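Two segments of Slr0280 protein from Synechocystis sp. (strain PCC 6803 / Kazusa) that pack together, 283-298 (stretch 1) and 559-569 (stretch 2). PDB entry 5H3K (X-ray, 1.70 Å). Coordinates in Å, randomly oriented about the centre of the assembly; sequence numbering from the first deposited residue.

Stretch 1 (283-298) QRFVNISGGQFPVTTV
Stretch 2 (559-569) GEFAQILQQLG

Ile-564 sits at the apolar centre of the contact. Its CA-to-CB bond points sideways, but the m,t rotamer (chi1 -74°, chi2 165°) brings the end of the side chain closer to stretch 1. Ile-564 CD1 lies over one face of the Phe-293 ring, 3.7 Å from the centroid and 17° off the normal, a CH-pi contact. Phe-293 is m (chi1 -69°, chi2 79°). Ile-564 CG2 lies 4.0 Å from Val-295 CG2 and 4.2 Å from Val-286 CG1. Ile-564 CG1 is 4.1 Å from Ile-288 CD1.

Leu-568, m,t, continues this apolar patch. Leu-568 CD2 is 3.9 Å from Val-286 CG2, and Leu-568 CD1 is 4.2 Å from both Val-295 CG1 and Thr-297 CG2. Val-286 and Val-295 are both t. The Ile, Leu, Val and Phe side chains have no polar groups and meet through van der Waals contacts; Thr-297 joins them through its CG2 methyl.

The backbone of stretch 1 is an antiparallel hairpin. Strands 283-288 and 291-298 are joined by a type I turn from Ile-288 to Gly-291. Paired backbone bonds link Arg-284 with Val-295, Val-286 with Phe-293, and Ile-288 with Gly-291. Gly-291 has phi 144°, where a CB would jam against the preceding carbonyl.

Stretch 2 is already helical at Gly-559, with i to i+4 bonds such as Ile-564 N to Glu-560 O, 2.8 Å. Gly-569, phi 96°, leaves the helix in a Schellman motif. The helix lies across one face of the hairpin. The helix axis makes 117° with the axis of the first strand, N to C, with the axes 8.5 Å apart at closest, and 67° with that of the second, 10.8 Å apart. In register, Val-286 CA is 6.5 Å from Ile-564 CA, and Gly-290 CA is 7.0 Å from Glu-560 CA.

Farther out, Ile-288 (p,t) places CD1 3.7 Å from Glu-560 CB. Gln-567 (m,m) packs its aliphatic part on the first strand, with CB 3.7 Å from Val-286 CG1. Near the turn, a CB on Gly-290 would lie 2.5 Å from Glu-560 OE2, a clash.

No direct hydrogen bond crosses the contact; water bridges its polar edge. At the turn, water 3 accepts from Gly-290 N (2.8 Å) and donates to Gln-563 OE1 (2.7 Å). Water 2 accepts from Ser-289 N (2.9 Å) and donates weakly to the same Gln-563 OE1 (3.4 Å). At the other end, Leu-568 CD2 covers one face of the Arg-284 guanidinium, 3.6 Å from Arg-284 CZ. Arg-284 NH1 donates to Thr-297 OG1 (2.9 Å) and to water 1 (3.0 Å), which donates to Leu-568 O (2.9 Å).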

ATOM      1  N   GLN A 283      -9.806 -11.962  -3.695  1.00  8.22           N
ATOM      2  CA  GLN A 283      -8.985 -12.797  -2.826  1.00  8.16           C
ATOM      3  C   GLN A 283      -9.044 -14.204  -3.424  1.00 11.12           C
ATOM      4  O   GLN A 283     -10.132 -14.722  -3.676  1.00  8.29           O
ATOM      5  CB  GLN A 283      -9.506 -12.775  -1.386  1.00  8.68           C
ATOM      6  CG  GLN A 283      -8.676 -13.594  -0.416  1.00  9.69           C
ATOM      7  CD  GLN A 283      -7.262 -13.057  -0.263  1.00 12.48           C
ATOM      8  OE1 GLN A 283      -7.053 -11.834  -0.230  1.00  9.79           O
ATOM      9  NE2 GLN A 283      -6.274 -13.967  -0.183  1.00 10.36           N
ATOM     10  N   ARG A 284      -7.883 -14.799  -3.678  1.00  8.38           N
ATOM     11  CA  ARG A 284      -7.785 -16.061  -4.416  1.00 10.21           C
ATOM     12  C   ARG A 284      -6.700 -16.940  -3.833  1.00 13.01           C
ATOM     13  O   ARG A 284      -5.808 -16.457  -3.131  1.00  8.57           O
ATOM     14  CB  ARG A 284      -7.401 -15.783  -5.878  1.00 13.58           C
ATOM     15  CG  ARG A 284      -8.542 -15.390  -6.794  1.00 18.00           C
ATOM     16  CD  ARG A 284      -8.020 -15.066  -8.188  1.00 20.90           C
ATOM     17  NE  ARG A 284      -7.425 -13.730  -8.257  1.00 20.48           N
ATOM     18  CZ  ARG A 284      -7.085 -13.132  -9.389  1.00 17.25           C
ATOM     19  NH1 ARG A 284      -6.556 -11.915  -9.370  1.00 15.03           N
ATOM     20  NH2 ARG A 284      -7.282 -13.762 -10.539  1.00 17.12           N
ATOM     21  N   PHE A 285      -6.766 -18.236  -4.141  1.00 12.59           N
ATOM     22  CA  PHE A 285      -5.636 -19.136  -3.920  1.00 10.12           C
ATOM     23  C   PHE A 285      -4.979 -19.413  -5.263  1.00 12.34           C
ATOM     24  O   PHE A 285      -5.653 -19.805  -6.215  1.00 17.39           O
ATOM     25  CB  PHE A 285      -6.088 -20.455  -3.286  1.00 11.31           C
ATOM     26  CG  PHE A 285      -6.586 -20.313  -1.872  1.00 16.05           C
ATOM     27  CD1 PHE A 285      -5.700 -20.335  -0.807  1.00 15.58           C
ATOM     28  CD2 PHE A 285      -7.944 -20.160  -1.609  1.00 16.32           C
ATOM     29  CE1 PHE A 285      -6.158 -20.203   0.505  1.00 14.91           C
ATOM     30  CE2 PHE A 285      -8.411 -20.030  -0.303  1.00 18.29           C
ATOM     31  CZ  PHE A 285      -7.511 -20.048   0.755  1.00 17.32           C
ATOM     32  N   VAL A 286      -3.672 -19.196  -5.358  1.00  9.80           N
ATOM     33  CA  VAL A 286      -2.963 -19.481  -6.599  1.00 11.34           C
ATOM     34  C   VAL A 286      -2.058 -20.697  -6.407  1.00 14.38           C
ATOM     35  O   VAL A 286      -1.222 -20.730  -5.496  1.00 10.59           O
ATOM     36  CB  VAL A 286      -2.151 -18.269  -7.088  1.00 10.57           C
ATOM     37  CG1 VAL A 286      -1.398 -18.619  -8.363  1.00 12.78           C
ATOM     38  CG2 VAL A 286      -3.071 -17.067  -7.326  1.00  9.93           C
ATOM     39  N   ASN A 287      -2.244 -21.704  -7.257  1.00 12.02           N
ATOM     40  CA  ASN A 287      -1.459 -22.928  -7.173  1.00 14.26           C
ATOM     41  C   ASN A 287      -0.310 -22.929  -8.156  1.00 12.66           C
ATOM     42  O   ASN A 287      -0.516 -22.726  -9.353  1.00 13.90           O
ATOM     43  CB  ASN A 287      -2.345 -24.146  -7.446  1.00 19.39           C
ATOM     44  CG  ASN A 287      -3.483 -24.268  -6.459  1.00 24.16           C
ATOM     45  OD1 ASN A 287      -3.267 -24.287  -5.250  1.00 23.58           O
ATOM     46  ND2 ASN A 287      -4.711 -24.338  -6.973  1.00 31.67           N
ATOM     47  N   ILE A 288       0.899 -23.122  -7.643  1.00 11.65           N
ATOM     48  CA  ILE A 288       2.053 -23.374  -8.493  1.00 12.73           C
ATOM     49  C   ILE A 288       2.705 -24.662  -8.022  1.00 13.58           C
ATOM     50  O   ILE A 288       2.208 -25.314  -7.107  1.00 16.34           O
ATOM     51  CB  ILE A 288       3.075 -22.215  -8.458  1.00 10.05           C
ATOM     52  CG1 ILE A 288       3.484 -21.913  -7.018  1.00 11.84           C
ATOM     53  CG2 ILE A 288       2.494 -20.971  -9.114  1.00 13.13           C
ATOM     54  CD1 ILE A 288       4.604 -20.899  -6.919  1.00 12.69           C
ATOM     55  N   SER A 289       3.819 -25.029  -8.643  1.00 16.29           N
ATOM     56  CA  SER A 289       4.538 -26.232  -8.246  1.00 16.62           C
ATOM     57  C   SER A 289       4.917 -26.187  -6.762  1.00 17.55           C
ATOM     58  O   SER A 289       4.741 -27.172  -6.037  1.00 20.82           O
ATOM     59  CB  SER A 289       5.788 -26.402  -9.114  1.00 21.70           C
ATOM     60  OG  SER A 289       6.483 -27.576  -8.748  1.00 29.28           O
ATOM     61  N   GLY A 290       5.400 -25.032  -6.309  1.00 14.55           N
ATOM     62  CA  GLY A 290       5.854 -24.865  -4.931  1.00 18.67           C
ATOM     63  C   GLY A 290       4.809 -24.878  -3.816  1.00 16.04           C
ATOM     64  O   GLY A 290       5.164 -24.974  -2.631  1.00 11.48           O
ATOM     65  N   GLY A 291       3.531 -24.781  -4.176  1.00 13.56           N
ATOM     66  CA  GLY A 291       2.466 -24.775  -3.189  1.00 12.08           C
ATOM     67  C   GLY A 291       1.291 -23.881  -3.535  1.00 13.31           C
ATOM     68  O   GLY A 291       1.202 -23.352  -4.642  1.00 13.88           O
ATOM     69  N   GLN A 292       0.384 -23.716  -2.575  1.00 10.63           N
ATOM     70  CA  GLN A 292      -0.842 -22.943  -2.769  1.00 10.52           C
ATOM     71  C   GLN A 292      -0.720 -21.626  -2.006  1.00  9.13           C
ATOM     72  O   GLN A 292      -0.505 -21.628  -0.791  1.00  8.49           O
ATOM     73  CB  GLN A 292      -2.051 -23.733  -2.257  1.00 13.44           C
ATOM     74  CG  GLN A 292      -3.375 -22.979  -2.359  1.00 16.72           C
ATOM     75  CD  GLN A 292      -4.592 -23.847  -2.074  1.00 23.90           C
ATOM     76  OE1 GLN A 292      -4.972 -24.049  -0.918  1.00 27.30           O
ATOM     77  NE2 GLN A 292      -5.215 -24.355  -3.133  1.00 22.63           N
ATOM     78  N   PHE A 293      -0.830 -20.505  -2.722  1.00  9.01           N
ATOM     79  CA  PHE A 293      -0.605 -19.184  -2.127  1.00  8.35           C
ATOM     80  C   PHE A 293      -1.879 -18.366  -2.096  1.00  8.39           C
ATOM     81  O   PHE A 293      -2.454 -18.078  -3.149  1.00  8.03           O
ATOM     82  CB  PHE A 293       0.424 -18.391  -2.945  1.00  7.29           C
ATOM     83  CG  PHE A 293       1.828 -18.936  -2.874  1.00  8.52           C
ATOM     84  CD1 PHE A 293       2.209 -20.035  -3.638  1.00 10.22           C
ATOM     85  CD2 PHE A 293       2.782 -18.316  -2.069  1.00  7.31           C
ATOM     86  CE1 PHE A 293       3.520 -20.528  -3.584  1.00  9.92           C
ATOM     87  CE2 PHE A 293       4.090 -18.796  -2.004  1.00  8.56           C
ATOM     88  CZ  PHE A 293       4.465 -19.908  -2.760  1.00  8.92           C
ATOM     89  N   PRO A 294      -2.321 -17.961  -0.895  1.00  7.83           N
ATOM     90  CA  PRO A 294      -3.407 -16.971  -0.857  1.00  9.23           C
ATOM     91  C   PRO A 294      -2.876 -15.646  -1.408  1.00  9.71           C
ATOM     92  O   PRO A 294      -1.808 -15.196  -0.973  1.00  9.68           O
ATOM     93  CB  PRO A 294      -3.730 -16.840   0.641  1.00 11.22           C
ATOM     94  CG  PRO A 294      -3.139 -18.084   1.281  1.00 12.91           C
ATOM     95  CD  PRO A 294      -1.912 -18.398   0.450  1.00 10.56           C
ATOM     96  N   VAL A 295      -3.585 -15.052  -2.370  1.00  9.04           N
ATOM     97  CA  VAL A 295      -3.154 -13.802  -2.993  1.00  7.12           C
ATOM     98  C   VAL A 295      -4.276 -12.762  -3.026  1.00  8.39           C
ATOM     99  O   VAL A 295      -5.424 -13.070  -3.372  1.00  8.54           O
ATOM    100  CB  VAL A 295      -2.627 -14.042  -4.436  1.00  7.92           C
ATOM    101  CG1 VAL A 295      -2.327 -12.731  -5.136  1.00  9.94           C
ATOM    102  CG2 VAL A 295      -1.371 -14.912  -4.419  1.00  9.06           C
ATOM    103  N   THR A 296      -3.948 -11.526  -2.654  1.00  6.12           N
ATOM    104  CA  THR A 296      -4.885 -10.421  -2.744  1.00  7.42           C
ATOM    105  C   THR A 296      -4.543  -9.542  -3.938  1.00  6.67           C
ATOM    106  O   THR A 296      -3.380  -9.153  -4.134  1.00  6.11           O
ATOM    107  CB  THR A 296      -4.829  -9.530  -1.493  1.00  7.36           C
ATOM    108  OG1 THR A 296      -4.818 -10.345  -0.315  1.00  7.16           O
ATOM    109  CG2 THR A 296      -6.029  -8.601  -1.461  1.00  6.73           C
ATOM    110  N   THR A 297      -5.547  -9.235  -4.755  1.00  6.55           N
ATOM    111  CA  THR A 297      -5.327  -8.365  -5.903  1.00  5.21           C
ATOM    112  C   THR A 297      -6.370  -7.267  -5.982  1.00  4.92           C
ATOM    113  O   THR A 297      -7.516  -7.428  -5.544  1.00  5.59           O
ATOM    114  CB  THR A 297      -5.344  -9.133  -7.237  1.00  7.27           C
ATOM    115  OG1 THR A 297      -6.619  -9.770  -7.409  1.00  7.70           O
ATOM    116  CG2 THR A 297      -4.239 -10.182  -7.284  1.00  7.75           C
ATOM    117  N   VAL A 298      -5.971  -6.152  -6.572  1.00  5.00           N
ATOM    118  CA  VAL A 298      -6.933  -5.155  -7.009  1.00  4.76           C
ATOM    119  C   VAL A 298      -6.602  -4.874  -8.453  1.00  6.97           C
ATOM    120  O   VAL A 298      -5.449  -4.585  -8.793  1.00  6.42           O
ATOM    121  CB  VAL A 298      -6.878  -3.876  -6.191  1.00  4.03           C
ATOM    122  CG1 VAL A 298      -7.856  -2.870  -6.756  1.00  5.42           C
ATOM    123  CG2 VAL A 298      -7.192  -4.174  -4.723  1.00  6.03           C
ATOM    124  N   GLY A 559      11.377 -16.462  -8.052  1.00  8.10           N
ATOM    125  CA  GLY A 559      10.921 -17.307  -9.142  1.00  9.16           C
ATOM    126  C   GLY A 559       9.487 -17.778  -8.973  1.00  7.73           C
ATOM    127  O   GLY A 559       8.703 -17.808  -9.936  1.00  8.32           O
ATOM    128  N   GLU A 560       9.151 -18.171  -7.746  1.00  7.58           N
ATOM    129  CA  GLU A 560       7.784 -18.558  -7.411  1.00  8.69           C
ATOM    130  C   GLU A 560       6.808 -17.408  -7.607  1.00  7.11           C
ATOM    131  O   GLU A 560       5.711 -17.606  -8.129  1.00  6.66           O
ATOM    132  CB  GLU A 560       7.711 -19.102  -5.983  1.00  8.43           C
ATOM    133  CG  GLU A 560       8.350 -20.490  -5.860  1.00  9.25           C
ATOM    134  CD  GLU A 560       8.557 -20.946  -4.422  1.00 14.74           C
ATOM    135  OE1 GLU A 560       8.655 -20.074  -3.520  1.00 10.82           O
ATOM    136  OE2 GLU A 560       8.647 -22.184  -4.197  1.00 13.24           O
ATOM    137  N   PHE A 561       7.207 -16.207  -7.189  1.00  6.02           N
ATOM    138  CA  PHE A 561       6.345 -15.045  -7.343  1.00  4.46           C
ATOM    139  C   PHE A 561       6.099 -14.757  -8.829  1.00  5.99           C
ATOM    140  O   PHE A 561       4.980 -14.443  -9.216  1.00  5.78           O
ATOM    141  CB  PHE A 561       6.939 -13.824  -6.619  1.00  3.75           C
ATOM    142  CG  PHE A 561       5.978 -12.662  -6.482  1.00  5.12           C
ATOM    143  CD1 PHE A 561       4.653 -12.873  -6.111  1.00  5.01           C
ATOM    144  CD2 PHE A 561       6.413 -11.358  -6.705  1.00  4.07           C
ATOM    145  CE1 PHE A 561       3.753 -11.800  -5.981  1.00  6.43           C
ATOM    146  CE2 PHE A 561       5.538 -10.283  -6.565  1.00  3.00           C
ATOM    147  CZ  PHE A 561       4.203 -10.499  -6.210  1.00  4.27           C
ATOM    148  N   ALA A 562       7.136 -14.893  -9.659  1.00  5.13           N
ATOM    149  CA  ALA A 562       6.971 -14.760 -11.112  1.00  6.42           C
ATOM    150  C   ALA A 562       5.959 -15.768 -11.660  1.00  8.08           C
ATOM    151  O   ALA A 562       5.131 -15.435 -12.512  1.00  7.93           O
ATOM    152  CB  ALA A 562       8.303 -14.901 -11.815  1.00  6.62           C
ATOM    153  N   GLN A 563       6.014 -16.997 -11.161  1.00  8.34           N
ATOM    154  CA  GLN A 563       5.052 -18.010 -11.567  1.00  9.55           C
ATOM    155  C   GLN A 563       3.650 -17.656 -11.100  1.00  8.44           C
ATOM    156  O   GLN A 563       2.677 -17.845 -11.835  1.00  8.87           O
ATOM    157  CB  GLN A 563       5.485 -19.387 -11.051  1.00 10.16           C
ATOM    158  CG  GLN A 563       6.813 -19.864 -11.644  1.00 13.13           C
ATOM    159  CD  GLN A 563       7.269 -21.209 -11.095  1.00 25.23           C
ATOM    160  OE1 GLN A 563       6.844 -21.636 -10.020  1.00 24.55           O
ATOM    161  NE2 GLN A 563       8.144 -21.881 -11.835  1.00 28.30           N
ATOM    162  N   ILE A 564       3.540 -17.139  -9.878  1.00  6.60           N
ATOM    163  CA  ILE A 564       2.246 -16.684  -9.372  1.00  6.91           C
ATOM    164  C   ILE A 564       1.636 -15.621 -10.290  1.00  8.41           C
ATOM    165  O   ILE A 564       0.456 -15.696 -10.643  1.00  8.18           O
ATOM    166  CB  ILE A 564       2.364 -16.144  -7.913  1.00  7.30           C
ATOM    167  CG1 ILE A 564       2.550 -17.315  -6.931  1.00  8.04           C
ATOM    168  CG2 ILE A 564       1.135 -15.318  -7.540  1.00  7.69           C
ATOM    169  CD1 ILE A 564       3.036 -16.909  -5.535  1.00  7.85           C
ATOM    170  N   LEU A 565       2.448 -14.649 -10.689  1.00  7.79           N
ATOM    171  CA  LEU A 565       1.983 -13.539 -11.522  1.00  9.22           C
ATOM    172  C   LEU A 565       1.611 -14.015 -12.922  1.00 10.36           C
ATOM    173  O   LEU A 565       0.641 -13.541 -13.503  1.00 10.18           O
ATOM    174  CB  LEU A 565       3.055 -12.441 -11.603  1.00  5.80           C
ATOM    175  CG  LEU A 565       3.305 -11.722 -10.265  1.00  6.51           C
ATOM    176  CD1 LEU A 565       4.631 -10.989 -10.293  1.00  6.80           C
ATOM    177  CD2 LEU A 565       2.161 -10.778  -9.909  1.00  7.28           C
ATOM    178  N   GLN A 566       2.385 -14.954 -13.459  1.00  9.96           N
ATOM    179  CA  GLN A 566       2.035 -15.566 -14.738  1.00 10.39           C
ATOM    180  C   GLN A 566       0.667 -16.249 -14.647  1.00 12.90           C
ATOM    181  O   GLN A 566      -0.167 -16.096 -15.539  1.00 12.56           O
ATOM    182  CB  GLN A 566       3.121 -16.559 -15.155  1.00 14.71           C
ATOM    183  CG  GLN A 566       2.892 -17.209 -16.499  1.00 25.28           C
ATOM    184  CD  GLN A 566       4.042 -18.115 -16.894  1.00 24.57           C
ATOM    185  OE1 GLN A 566       4.505 -18.939 -16.098  1.00 34.11           O
ATOM    186  NE2 GLN A 566       4.524 -17.954 -18.120  1.00 33.58           N
ATOM    187  N   GLN A 567       0.433 -16.979 -13.561  1.00 10.52           N
ATOM    188  CA  GLN A 567      -0.874 -17.597 -13.294  1.00 15.50           C
ATOM    189  C   GLN A 567      -2.025 -16.584 -13.202  1.00 15.04           C
ATOM    190  O   GLN A 567      -3.172 -16.889 -13.541  1.00 14.35           O
ATOM    191  CB  GLN A 567      -0.807 -18.419 -12.005  1.00 15.17           C
ATOM    192  CG  GLN A 567      -0.292 -19.826 -12.204  1.00 23.83           C
ATOM    193  CD  GLN A 567      -1.269 -20.661 -13.012  1.00 32.94           C
ATOM    194  OE1 GLN A 567      -2.377 -20.955 -12.555  1.00 37.91           O
ATOM    195  NE2 GLN A 567      -0.875 -21.020 -14.227  1.00 33.84           N
ATOM    196  N   LEU A 568      -1.718 -15.378 -12.736  1.00 11.69           N
ATOM    197  CA  LEU A 568      -2.717 -14.326 -12.609  1.00 11.33           C
ATOM    198  C   LEU A 568      -3.003 -13.627 -13.927  1.00 13.81           C
ATOM    199  O   LEU A 568      -3.895 -12.782 -14.006  1.00 13.72           O
ATOM    200  CB  LEU A 568      -2.266 -13.291 -11.582  1.00 10.29           C
ATOM    201  CG  LEU A 568      -2.254 -13.788 -10.146  1.00 10.60           C
ATOM    202  CD1 LEU A 568      -1.596 -12.753  -9.232  1.00 12.21           C
ATOM    203  CD2 LEU A 568      -3.675 -14.073  -9.706  1.00 13.04           C
ATOM    204  N   GLY A 569      -2.236 -13.967 -14.956  1.00 13.12           N
ATOM    205  CA  GLY A 569      -2.461 -13.429 -16.288  1.00 14.29           C
ATOM    206  C   GLY A 569      -1.587 -12.234 -16.617  1.00 14.76           C
ATOM    207  O   GLY A 569      -1.876 -11.474 -17.547  1.00 13.55           O
TER
HETATM  208  O   HOH W   1      -5.560 -11.327 -12.086  1.00 23.09           O
HETATM  209  O   HOH W   2       4.576 -23.889 -11.212  1.00 22.26           O
HETATM  210  O   HOH W   3       6.815 -23.369  -8.008  1.00 16.70           O